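Local coordinates for protein lectin (Colocasia esculenta, PDB 5T20) that binds alpha-D-mannose residues of glycans, as do monocot mannose-binding lectins of the beta-prism II fold, at residues Y16-L21 against V29-C34; D33-L38 against W45-H50. All coordinates share one frame; numbering follows the deposited sequence.

Contact 1: residues Y16-L21 against V29-C34; sequences YGDGRL and VMQGDC. With MAN (alpha-D-mannopyranose), chain T; MAN (alpha-D-mannopyranose), chain B.
This contact is the polar mouth of a beta hairpin, where strand 19-23 enters and strand 26-30 leaves, at the edge of a mannose site. Gly19 O takes a backbone bond from Met30 N (3.1 Å). Beyond it the type I' turn Tyr16 to Gly19 presents Asp18 N to Met30 O. The Asp18 side chain reaches across the gap. Its OD1 accepts from Gly32 N at 2.9 Å, and the donor lies above the carboxylate plane. A water bridges Gly17 N and Gln31 O next to this bond.

Arg20 and Val29 lie side by side. The Arg20 chain bends at chi3 (65°), which turns its guanidinium back on Asp18 O. NE and NH2 both donate to that oxygen, while Val29 CG1 packs over one guanidinium face, 3.9 Å from NH2. Arg20 NH1 has a further partner in Gln27.

Just past strand 26-30, Gln31 extends to the sugar. Its NE2 donates to Asp33 OD1 at 3.1 Å and to O3 of the chain T mannose, also at 3.1 Å. Tyr39 OH pairs with Gln31 OE1, which fixes the amide rotation. The chemistry implies a sugar-binding amide whose orientation is set by Asp33 and Tyr39, which bind mannose themselves, beside a turn tied down by Asp18.

Contact 2: residues D33-L38 against W45-H50; sequences DCNLVL and WQSNTH. With MAN (alpha-D-mannopyranose), chain T; MAN (alpha-D-mannopyranose), chain C; MAN (alpha-D-mannopyranose), chain B.
A single carboxylate oxygen, Asp33 OD2, takes hydrogen bonds from both His50 and a mannose at this contact. The segments run antiparallel in a beta hairpin of the beta-prism II lectin fold, and the site is built on the QxDxNxVxY motif of that family. His50 ND1 donates in its ring plane to OD2 at 2.7 Å, almost straight (177°). Carboxylate and imidazole planes stand 74° apart, and the nitrogen lies above the carboxylate plane. Mannose O2 of chain T donates to the same oxygen at 2.6 Å. Asp33 OD1 closes an Asx turn onto Asn35 N, which holds the carboxylate from its other end.

Asn35 also binds the sugar. Its CG lies anti to the backbone N (chi1 -159°), which carries the amide in between the sugar and 45-50. ND2 donates to mannose O2 and to Gln46 OE1, the latter at 2.9 Å. OD1 accepts from Thr49 N, with the donor well above the carbonyl plane, and more weakly from Asn48 N. Both ends of the amide are thus used, and its rotation is fixed.

Away from the sugar, Ser47 OG accepts from Leu36 N and donates to Thr49 OG1, which in turn donates a hydrogen bond to Cys34 O. Leu36 lies at the edge of the Trp45 ring. Trp45 also packs on Ile103 of a neighbouring subunit. Val37 CG1 lies 3.6 Å from C6 of the chain C mannose. In the hydrogen-bonded pair of Leu38 and Trp45, Leu38 N donates to Trp45 O at 2.7 Å.

In the fold
The two contacts are successive hairpins of one four-stranded antiparallel sheet and share Asp33 and Cys34. Strands 26-30 and 36-39 are its inner pair, joined where Val29 N meets Val37 O. Both contacts are partly buried. Contact 1 has a more open turn end, while contact 2 buries more surface. Both have apolar side chains behind them, Met30 and Leu21 in contact 1 and Leu36 in contact 2. Their chemistry differs. In contact 1 backbone groups, one carboxylate and water close a turn. In contact 2 side chains do much of the bridging between the segments. Both touch the chain T and chain B mannoses, and contact 2 also reaches chain C. The Cys34-Cys56 disulfide ties their shared corner to a loop.

Contact 1: residues Y16-L21 against V29-C34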
ATOM      1  N   TYR D  16       8.616  14.589   6.855  1.00  9.34           N
ATOM      2  CA  TYR D  16       8.888  16.020   7.041  1.00  9.88           C
ATOM      3  C   TYR D  16      10.272  16.351   6.495  1.00 14.75           C
ATOM      4  O   TYR D  16      11.021  15.430   6.159  1.00 12.74           O
ATOM      5  CB  TYR D  16       8.777  16.401   8.551  1.00 11.85           C
ATOM      6  CG  TYR D  16       9.772  15.694   9.444  1.00 13.77           C
ATOM      7  CD1 TYR D  16      11.012  16.261   9.721  1.00 15.76           C
ATOM      8  CD2 TYR D  16       9.490  14.433   9.979  1.00 14.28           C
ATOM      9  CE1 TYR D  16      11.946  15.602  10.513  1.00 16.66           C
ATOM     10  CE2 TYR D  16      10.416  13.769  10.781  1.00 15.24           C
ATOM     11  CZ  TYR D  16      11.644  14.359  11.043  1.00 21.73           C
ATOM     12  OH  TYR D  16      12.601  13.712  11.783  1.00 23.48           O
ATOM     13  N   GLY D  17      10.609  17.649   6.449  1.00 13.61           N
ATOM     14  CA  GLY D  17      11.917  18.164   6.030  1.00 12.44           C
ATOM     15  C   GLY D  17      12.441  17.589   4.734  1.00 15.42           C
ATOM     16  O   GLY D  17      13.612  17.204   4.650  1.00 12.62           O
ATOM     17  N   ASP D  18      11.553  17.516   3.713  1.00 12.07           N
ATOM     18  CA  ASP D  18      11.791  16.969   2.371  1.00 11.35           C
ATOM     19  C   ASP D  18      11.842  15.430   2.366  1.00 15.04           C
ATOM     20  O   ASP D  18      12.267  14.850   1.370  1.00 14.47           O
ATOM     21  CB  ASP D  18      13.033  17.568   1.692  1.00 13.14           C
ATOM     22  CG  ASP D  18      13.024  19.082   1.601  1.00 20.70           C
ATOM     23  OD1 ASP D  18      11.933  19.659   1.453  1.00 17.59           O
ATOM     24  OD2 ASP D  18      14.111  19.685   1.687  1.00 25.44           O
ATOM     25  N   GLY D  19      11.345  14.792   3.440  1.00 13.29           N
ATOM     26  CA  GLY D  19      11.192  13.336   3.500  1.00 13.00           C
ATOM     27  C   GLY D  19      10.178  12.950   2.442  1.00 15.54           C
ATOM     28  O   GLY D  19       9.238  13.718   2.175  1.00 13.35           O
ATOM     29  N   ARG D  20      10.355  11.791   1.795  1.00 12.01           N
ATOM     30  CA  ARG D  20       9.467  11.499   0.683  1.00 10.86           C
ATOM     31  C   ARG D  20       9.239  10.019   0.393  1.00 12.11           C
ATOM     32  O   ARG D  20       9.989   9.151   0.839  1.00 11.58           O
ATOM     33  CB  ARG D  20      10.060  12.157  -0.605  1.00  9.68           C
ATOM     34  CG  ARG D  20      11.360  11.486  -1.117  1.00 18.40           C
ATOM     35  CD  ARG D  20      12.163  12.338  -2.087  1.00 26.47           C
ATOM     36  NE  ARG D  20      12.662  13.537  -1.419  1.00 39.43           N
ATOM     37  CZ  ARG D  20      13.162  14.607  -2.029  1.00 49.82           C
ATOM     38  NH1 ARG D  20      13.254  14.643  -3.353  1.00 37.08           N
ATOM     39  NH2 ARG D  20      13.571  15.647  -1.320  1.00 28.70           N
ATOM     40  N   LEU D  21       8.191   9.762  -0.393  1.00  9.59           N
ATOM     41  CA  LEU D  21       7.888   8.462  -0.981  1.00  7.63           C
ATOM     42  C   LEU D  21       8.317   8.552  -2.409  1.00 13.87           C
ATOM     43  O   LEU D  21       8.187   9.627  -2.994  1.00 12.77           O
ATOM     44  CB  LEU D  21       6.407   8.069  -0.864  1.00  7.94           C
ATOM     45  CG  LEU D  21       5.777   8.120   0.534  1.00 12.11           C
ATOM     46  CD1 LEU D  21       4.318   7.723   0.472  1.00 12.51           C
ATOM     47  CD2 LEU D  21       6.575   7.258   1.562  1.00 11.10           C
ATOM     48  N   VAL D  29       6.583  14.355  -1.812  1.00 11.35           N
ATOM     49  CA  VAL D  29       7.484  15.033  -0.877  1.00 10.70           C
ATOM     50  C   VAL D  29       6.786  15.971   0.122  1.00 13.12           C
ATOM     51  O   VAL D  29       6.116  16.923  -0.293  1.00 13.98           O
ATOM     52  CB  VAL D  29       8.558  15.861  -1.654  1.00 14.09           C
ATOM     53  CG1 VAL D  29       9.721  16.254  -0.747  1.00 12.92           C
ATOM     54  CG2 VAL D  29       9.072  15.141  -2.915  1.00 14.42           C
ATOM     55  N   MET D  30       7.060  15.782   1.425  1.00  6.59           N
ATOM     56  CA  MET D  30       6.623  16.734   2.463  1.00  6.60           C
ATOM     57  C   MET D  30       7.758  17.719   2.590  1.00 10.74           C
ATOM     58  O   MET D  30       8.744  17.459   3.282  1.00 12.43           O
ATOM     59  CB  MET D  30       6.313  16.035   3.803  1.00  8.42           C
ATOM     60  CG  MET D  30       5.786  16.986   4.872  1.00 11.84           C
ATOM     61  SD  MET D  30       4.165  17.708   4.452  1.00 16.21           S
ATOM     62  CE  MET D  30       4.615  19.426   4.214  1.00 13.79           C
ATOM     63  N   GLN D  31       7.677  18.789   1.840  1.00  8.34           N
ATOM     64  CA  GLN D  31       8.760  19.753   1.750  1.00  8.55           C
ATOM     65  C   GLN D  31       8.927  20.617   2.988  1.00 13.22           C
ATOM     66  O   GLN D  31       7.982  20.803   3.757  1.00 12.36           O
ATOM     67  CB  GLN D  31       8.576  20.635   0.519  1.00  8.66           C
ATOM     68  CG  GLN D  31       8.468  19.833  -0.754  1.00 11.01           C
ATOM     69  CD  GLN D  31       8.417  20.664  -2.002  1.00 21.75           C
ATOM     70  OE1 GLN D  31       8.748  20.182  -3.068  1.00 15.90           O
ATOM     71  NE2 GLN D  31       8.021  21.926  -1.901  1.00 11.82           N
ATOM     72  N   GLY D  32      10.134  21.180   3.117  1.00 11.62           N
ATOM     73  CA  GLY D  32      10.501  22.077   4.209  1.00 11.67           C
ATOM     74  C   GLY D  32       9.703  23.366   4.211  1.00 16.05           C
ATOM     75  O   GLY D  32       9.593  24.022   5.252  1.00 16.31           O
ATOM     76  N   ASP D  33       9.114  23.729   3.057  1.00 11.72           N
ATOM     77  CA  ASP D  33       8.325  24.959   2.920  1.00 12.29           C
ATOM     78  C   ASP D  33       6.816  24.717   3.234  1.00 18.27           C
ATOM     79  O   ASP D  33       5.989  25.573   2.913  1.00 17.86           O
ATOM     80  CB  ASP D  33       8.507  25.551   1.504  1.00 13.94           C
ATOM     81  CG  ASP D  33       7.844  24.777   0.367  1.00 19.48           C
ATOM     82  OD1 ASP D  33       7.449  23.603   0.585  1.00 15.68           O
ATOM     83  OD2 ASP D  33       7.735  25.336  -0.746  1.00 22.58           O
ATOM     84  N   CYS D  34       6.475  23.536   3.824  1.00 14.11           N
ATOM     85  CA  CYS D  34       5.124  23.121   4.253  1.00 15.42           C
ATOM     86  C   CYS D  34       4.210  22.697   3.074  1.00 18.52           C
ATOM     87  O   CYS D  34       3.023  22.444   3.299  1.00 17.20           O
ATOM     88  CB  CYS D  34       4.452  24.201   5.100  1.00 17.39           C
ATOM     89  SG  CYS D  34       3.131  23.583   6.174  1.00 21.73           S
TER
HETATM   90  C1  MAN T   1       5.636  25.877  -4.713  1.00 29.92           C
HETATM   91  C2  MAN T   1       6.828  25.334  -3.920  1.00 26.11           C
HETATM   92  C3  MAN T   1       7.757  24.561  -4.857  1.00 26.06           C
HETATM   93  C4  MAN T   1       6.978  23.454  -5.571  1.00 25.71           C
HETATM   94  C5  MAN T   1       5.752  23.983  -6.269  1.00 27.93           C
HETATM   95  C6  MAN T   1       4.909  22.763  -6.628  1.00 29.62           C
HETATM   96  O1  MAN T   1       6.108  26.816  -5.711  1.00 33.52           O
HETATM   97  O2  MAN T   1       6.376  24.481  -2.848  1.00 20.79           O
HETATM   98  O3  MAN T   1       8.783  23.935  -4.074  1.00 28.65           O
HETATM   99  O4  MAN T   1       7.810  22.812  -6.541  1.00 24.45           O
HETATM  100  O5  MAN T   1       4.942  24.781  -5.382  1.00 29.89           O
HETATM  101  O6  MAN T   1       3.894  23.166  -7.542  1.00 31.40           O
HETATM  102  C1  MAN B   2      10.076  24.202  -4.623  1.00 33.06           C
HETATM  103  C2  MAN B   2      11.115  23.359  -3.900  1.00 33.84           C
HETATM  104  C3  MAN B   2      11.131  23.748  -2.419  1.00 36.26           C
HETATM  105  C4  MAN B   2      11.428  25.263  -2.282  1.00 37.13           C
HETATM  106  C5  MAN B   2      10.382  26.042  -3.085  1.00 36.33           C
HETATM  107  C6  MAN B   2      10.639  27.553  -2.996  1.00 37.78           C
HETATM  108  O2  MAN B   2      12.404  23.614  -4.486  1.00 31.70           O
HETATM  109  O3  MAN B   2      12.119  22.966  -1.730  1.00 37.17           O
HETATM  110  O4  MAN B   2      11.350  25.651  -0.894  1.00 37.80           O
HETATM  111  O5  MAN B   2      10.416  25.603  -4.465  1.00 36.05           O
HETATM  112  O6  MAN B   2       9.887  28.241  -4.006  1.00 38.51           O
HETATM  113  O   HOH W   1       8.521  19.886   6.362  1.00 14.83           O

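Contact 2: residues D33-L38 against W45-H50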
ATOM      1  N   ASP D  33       9.114  23.729   3.057  1.00 11.72           N
ATOM      2  CA  ASP D  33       8.325  24.959   2.920  1.00 12.29           C
ATOM      3  C   ASP D  33       6.816  24.717   3.234  1.00 18.27           C
ATOM      4  O   ASP D  33       5.989  25.573   2.913  1.00 17.86           O
ATOM      5  CB  ASP D  33       8.507  25.551   1.504  1.00 13.94           C
ATOM      6  CG  ASP D  33       7.844  24.777   0.367  1.00 19.48           C
ATOM      7  OD1 ASP D  33       7.449  23.603   0.585  1.00 15.68           O
ATOM      8  OD2 ASP D  33       7.735  25.336  -0.746  1.00 22.58           O
ATOM      9  N   CYS D  34       6.475  23.536   3.824  1.00 14.11           N
ATOM     10  CA  CYS D  34       5.124  23.121   4.253  1.00 15.42           C
ATOM     11  C   CYS D  34       4.210  22.697   3.074  1.00 18.52           C
ATOM     12  O   CYS D  34       3.023  22.444   3.299  1.00 17.20           O
ATOM     13  CB  CYS D  34       4.452  24.201   5.100  1.00 17.39           C
ATOM     14  SG  CYS D  34       3.131  23.583   6.174  1.00 21.73           S
ATOM     15  N   ASN D  35       4.749  22.588   1.843  1.00 14.03           N
ATOM     16  CA  ASN D  35       3.947  22.161   0.694  1.00 12.96           C
ATOM     17  C   ASN D  35       4.135  20.661   0.480  1.00 15.41           C
ATOM     18  O   ASN D  35       5.267  20.176   0.478  1.00 16.78           O
ATOM     19  CB  ASN D  35       4.333  22.958  -0.577  1.00 15.16           C
ATOM     20  CG  ASN D  35       3.299  22.998  -1.692  1.00 21.93           C
ATOM     21  OD1 ASN D  35       2.152  22.554  -1.545  1.00 15.39           O
ATOM     22  ND2 ASN D  35       3.678  23.565  -2.845  1.00 10.03           N
ATOM     23  N   LEU D  36       3.038  19.920   0.321  1.00  9.74           N
ATOM     24  CA  LEU D  36       3.108  18.492   0.036  1.00  7.60           C
ATOM     25  C   LEU D  36       3.017  18.353  -1.500  1.00 11.22           C
ATOM     26  O   LEU D  36       2.017  18.761  -2.098  1.00 10.75           O
ATOM     27  CB  LEU D  36       2.012  17.706   0.788  1.00  6.96           C
ATOM     28  CG  LEU D  36       1.932  16.194   0.428  1.00 12.04           C
ATOM     29  CD1 LEU D  36       3.145  15.400   0.990  1.00 11.30           C
ATOM     30  CD2 LEU D  36       0.611  15.587   0.885  1.00 14.03           C
ATOM     31  N   VAL D  37       4.106  17.893  -2.154  1.00  8.88           N
ATOM     32  CA  VAL D  37       4.142  17.911  -3.612  1.00  8.13           C
ATOM     33  C   VAL D  37       4.376  16.528  -4.205  1.00 12.29           C
ATOM     34  O   VAL D  37       5.338  15.836  -3.862  1.00 10.75           O
ATOM     35  CB  VAL D  37       5.221  18.916  -4.155  1.00 12.18           C
ATOM     36  CG1 VAL D  37       5.151  19.034  -5.677  1.00 12.49           C
ATOM     37  CG2 VAL D  37       5.111  20.303  -3.509  1.00 11.63           C
ATOM     38  N   LEU D  38       3.526  16.169  -5.154  1.00 10.57           N
ATOM     39  CA  LEU D  38       3.732  14.957  -5.920  1.00 11.07           C
ATOM     40  C   LEU D  38       4.369  15.359  -7.241  1.00 13.50           C
ATOM     41  O   LEU D  38       3.703  15.990  -8.060  1.00 11.21           O
ATOM     42  CB  LEU D  38       2.438  14.149  -6.145  1.00 10.66           C
ATOM     43  CG  LEU D  38       2.651  12.642  -6.420  1.00 13.25           C
ATOM     44  CD1 LEU D  38       1.334  11.862  -6.271  1.00 13.37           C
ATOM     45  CD2 LEU D  38       3.233  12.401  -7.797  1.00  7.71           C
ATOM     46  N   TRP D  45       1.006  17.140  -8.578  1.00 13.36           N
ATOM     47  CA  TRP D  45      -0.010  17.544  -7.612  1.00 12.69           C
ATOM     48  C   TRP D  45       0.653  18.282  -6.476  1.00 15.18           C
ATOM     49  O   TRP D  45       1.829  18.048  -6.176  1.00 13.71           O
ATOM     50  CB  TRP D  45      -0.792  16.315  -7.087  1.00 11.56           C
ATOM     51  CG  TRP D  45      -1.876  16.622  -6.075  1.00 12.57           C
ATOM     52  CD1 TRP D  45      -3.203  16.830  -6.328  1.00 15.35           C
ATOM     53  CD2 TRP D  45      -1.722  16.697  -4.642  1.00 11.79           C
ATOM     54  NE1 TRP D  45      -3.895  16.964  -5.142  1.00 14.58           N
ATOM     55  CE2 TRP D  45      -3.010  16.907  -4.094  1.00 14.78           C
ATOM     56  CE3 TRP D  45      -0.632  16.517  -3.762  1.00 12.87           C
ATOM     57  CZ2 TRP D  45      -3.227  17.032  -2.715  1.00 14.11           C
ATOM     58  CZ3 TRP D  45      -0.847  16.626  -2.392  1.00 13.70           C
ATOM     59  CH2 TRP D  45      -2.127  16.898  -1.881  1.00 14.60           C
ATOM     60  N   GLN D  46      -0.091  19.201  -5.860  1.00 11.67           N
ATOM     61  CA  GLN D  46       0.395  19.909  -4.681  1.00 11.12           C
ATOM     62  C   GLN D  46      -0.760  20.170  -3.725  1.00 15.36           C
ATOM     63  O   GLN D  46      -1.925  20.296  -4.151  1.00 12.82           O
ATOM     64  CB  GLN D  46       1.145  21.208  -5.033  1.00 12.67           C
ATOM     65  CG  GLN D  46       0.312  22.272  -5.769  1.00 13.61           C
ATOM     66  CD  GLN D  46       0.927  23.655  -5.756  1.00 26.69           C
ATOM     67  OE1 GLN D  46       1.693  24.019  -4.871  1.00 22.16           O
ATOM     68  NE2 GLN D  46       0.508  24.510  -6.680  1.00 20.64           N
ATOM     69  N   SER D  47      -0.425  20.261  -2.420  1.00 12.45           N
ATOM     70  CA  SER D  47      -1.390  20.637  -1.398  1.00 11.79           C
ATOM     71  C   SER D  47      -1.625  22.149  -1.492  1.00 14.94           C
ATOM     72  O   SER D  47      -2.653  22.648  -1.038  1.00 13.22           O
ATOM     73  CB  SER D  47      -0.911  20.224  -0.010  1.00 12.79           C
ATOM     74  OG  SER D  47       0.333  20.815   0.321  1.00 14.35           O
ATOM     75  N   ASN D  48      -0.674  22.867  -2.132  1.00 13.37           N
ATOM     76  CA  ASN D  48      -0.693  24.315  -2.361  1.00 14.24           C
ATOM     77  C   ASN D  48      -0.682  25.016  -0.993  1.00 18.28           C
ATOM     78  O   ASN D  48      -1.512  25.879  -0.693  1.00 18.46           O
ATOM     79  CB  ASN D  48      -1.906  24.729  -3.250  1.00 15.44           C
ATOM     80  CG  ASN D  48      -1.719  25.992  -4.064  1.00 28.94           C
ATOM     81  OD1 ASN D  48      -0.890  26.849  -3.766  1.00 23.95           O
ATOM     82  ND2 ASN D  48      -2.512  26.148  -5.109  1.00 24.68           N
ATOM     83  N   THR D  49       0.256  24.592  -0.143  1.00 14.15           N
ATOM     84  CA  THR D  49       0.348  25.105   1.224  1.00 12.98           C
ATOM     85  C   THR D  49       1.754  25.676   1.522  1.00 17.06           C
ATOM     86  O   THR D  49       2.172  25.709   2.684  1.00 14.44           O
ATOM     87  CB  THR D  49      -0.088  24.010   2.213  1.00 11.08           C
ATOM     88  OG1 THR D  49       0.629  22.816   1.932  1.00  9.13           O
ATOM     89  CG2 THR D  49      -1.591  23.681   2.130  1.00  8.17           C
ATOM     90  N   HIS D  50       2.458  26.199   0.493  1.00 14.74           N
ATOM     91  CA  HIS D  50       3.782  26.816   0.696  1.00 14.25           C
ATOM     92  C   HIS D  50       3.693  27.959   1.739  1.00 18.10           C
ATOM     93  O   HIS D  50       2.837  28.827   1.611  1.00 18.25           O
ATOM     94  CB  HIS D  50       4.366  27.354  -0.637  1.00 14.54           C
ATOM     95  CG  HIS D  50       5.525  28.300  -0.452  1.00 17.68           C
ATOM     96  ND1 HIS D  50       6.836  27.850  -0.445  1.00 18.66           N
ATOM     97  CD2 HIS D  50       5.525  29.639  -0.255  1.00 19.84           C
ATOM     98  CE1 HIS D  50       7.586  28.917  -0.228  1.00 18.46           C
ATOM     99  NE2 HIS D  50       6.844  30.020  -0.114  1.00 19.75           N
TER
HETATM  100  C1  MAN T   1       5.636  25.877  -4.713  1.00 29.92           C
HETATM  101  C2  MAN T   1       6.828  25.334  -3.920  1.00 26.11           C
HETATM  102  C3  MAN T   1       7.757  24.561  -4.857  1.00 26.06           C
HETATM  103  C4  MAN T   1       6.978  23.454  -5.571  1.00 25.71           C
HETATM  104  C5  MAN T   1       5.752  23.983  -6.269  1.00 27.93           C
HETATM  105  C6  MAN T   1       4.909  22.763  -6.628  1.00 29.62           C
HETATM  106  O1  MAN T   1       6.108  26.816  -5.711  1.00 33.52           O
HETATM  107  O2  MAN T   1       6.376  24.481  -2.848  1.00 20.79           O
HETATM  108  O3  MAN T   1       8.783  23.935  -4.074  1.00 28.65           O
HETATM  109  O4  MAN T   1       7.810  22.812  -6.541  1.00 24.45           O
HETATM  110  O5  MAN T   1       4.942  24.781  -5.382  1.00 29.89           O
HETATM  111  O6  MAN T   1       3.894  23.166  -7.542  1.00 31.40           O
HETATM  112  C1  MAN C   3       4.342  23.058  -8.904  1.00 31.25           C
HETATM  113  C2  MAN C   3       3.179  23.447  -9.837  1.00 30.30           C
HETATM  114  C3  MAN C   3       2.056  22.391  -9.710  1.00 30.79           C
HETATM  115  C4  MAN C   3       2.613  20.981  -9.945  1.00 29.22           C
HETATM  116  C5  MAN C   3       3.770  20.715  -8.993  1.00 28.30           C
HETATM  117  C6  MAN C   3       4.329  19.299  -9.191  1.00 26.06           C
HETATM  118  O2  MAN C   3       3.664  23.491 -11.204  1.00 30.51           O
HETATM  119  O3  MAN C   3       1.016  22.653 -10.668  1.00 30.95           O
HETATM  120  O4  MAN C   3       1.581  20.002  -9.767  1.00 29.51           O
HETATM  121  O5  MAN C   3       4.813  21.704  -9.229  1.00 31.12           O
HETATM  122  O6  MAN C   3       4.726  19.129 -10.560  1.00 26.92           O
HETATM  123  C1  MAN B   2      10.076  24.202  -4.623  1.00 33.06           C
HETATM  124  C2  MAN B   2      11.115  23.359  -3.900  1.00 33.84           C
HETATM  125  C3  MAN B   2      11.131  23.748  -2.419  1.00 36.26           C
HETATM  126  C4  MAN B   2      11.428  25.263  -2.282  1.00 37.13           C
HETATM  127  C5  MAN B   2      10.382  26.042  -3.085  1.00 36.33           C
HETATM  128  C6  MAN B   2      10.639  27.553  -2.996  1.00 37.78           C
HETATM  129  O2  MAN B   2      12.404  23.614  -4.486  1.00 31.70           O
HETATM  130  O3  MAN B   2      12.119  22.966  -1.730  1.00 37.17           O
HETATM  131  O4  MAN B   2      11.350  25.651  -0.894  1.00 37.80           O
HETATM  132  O5  MAN B   2      10.416  25.603  -4.465  1.00 36.05           O
HETATM  133  O6  MAN B   2       9.887  28.241  -4.006  1.00 38.51           O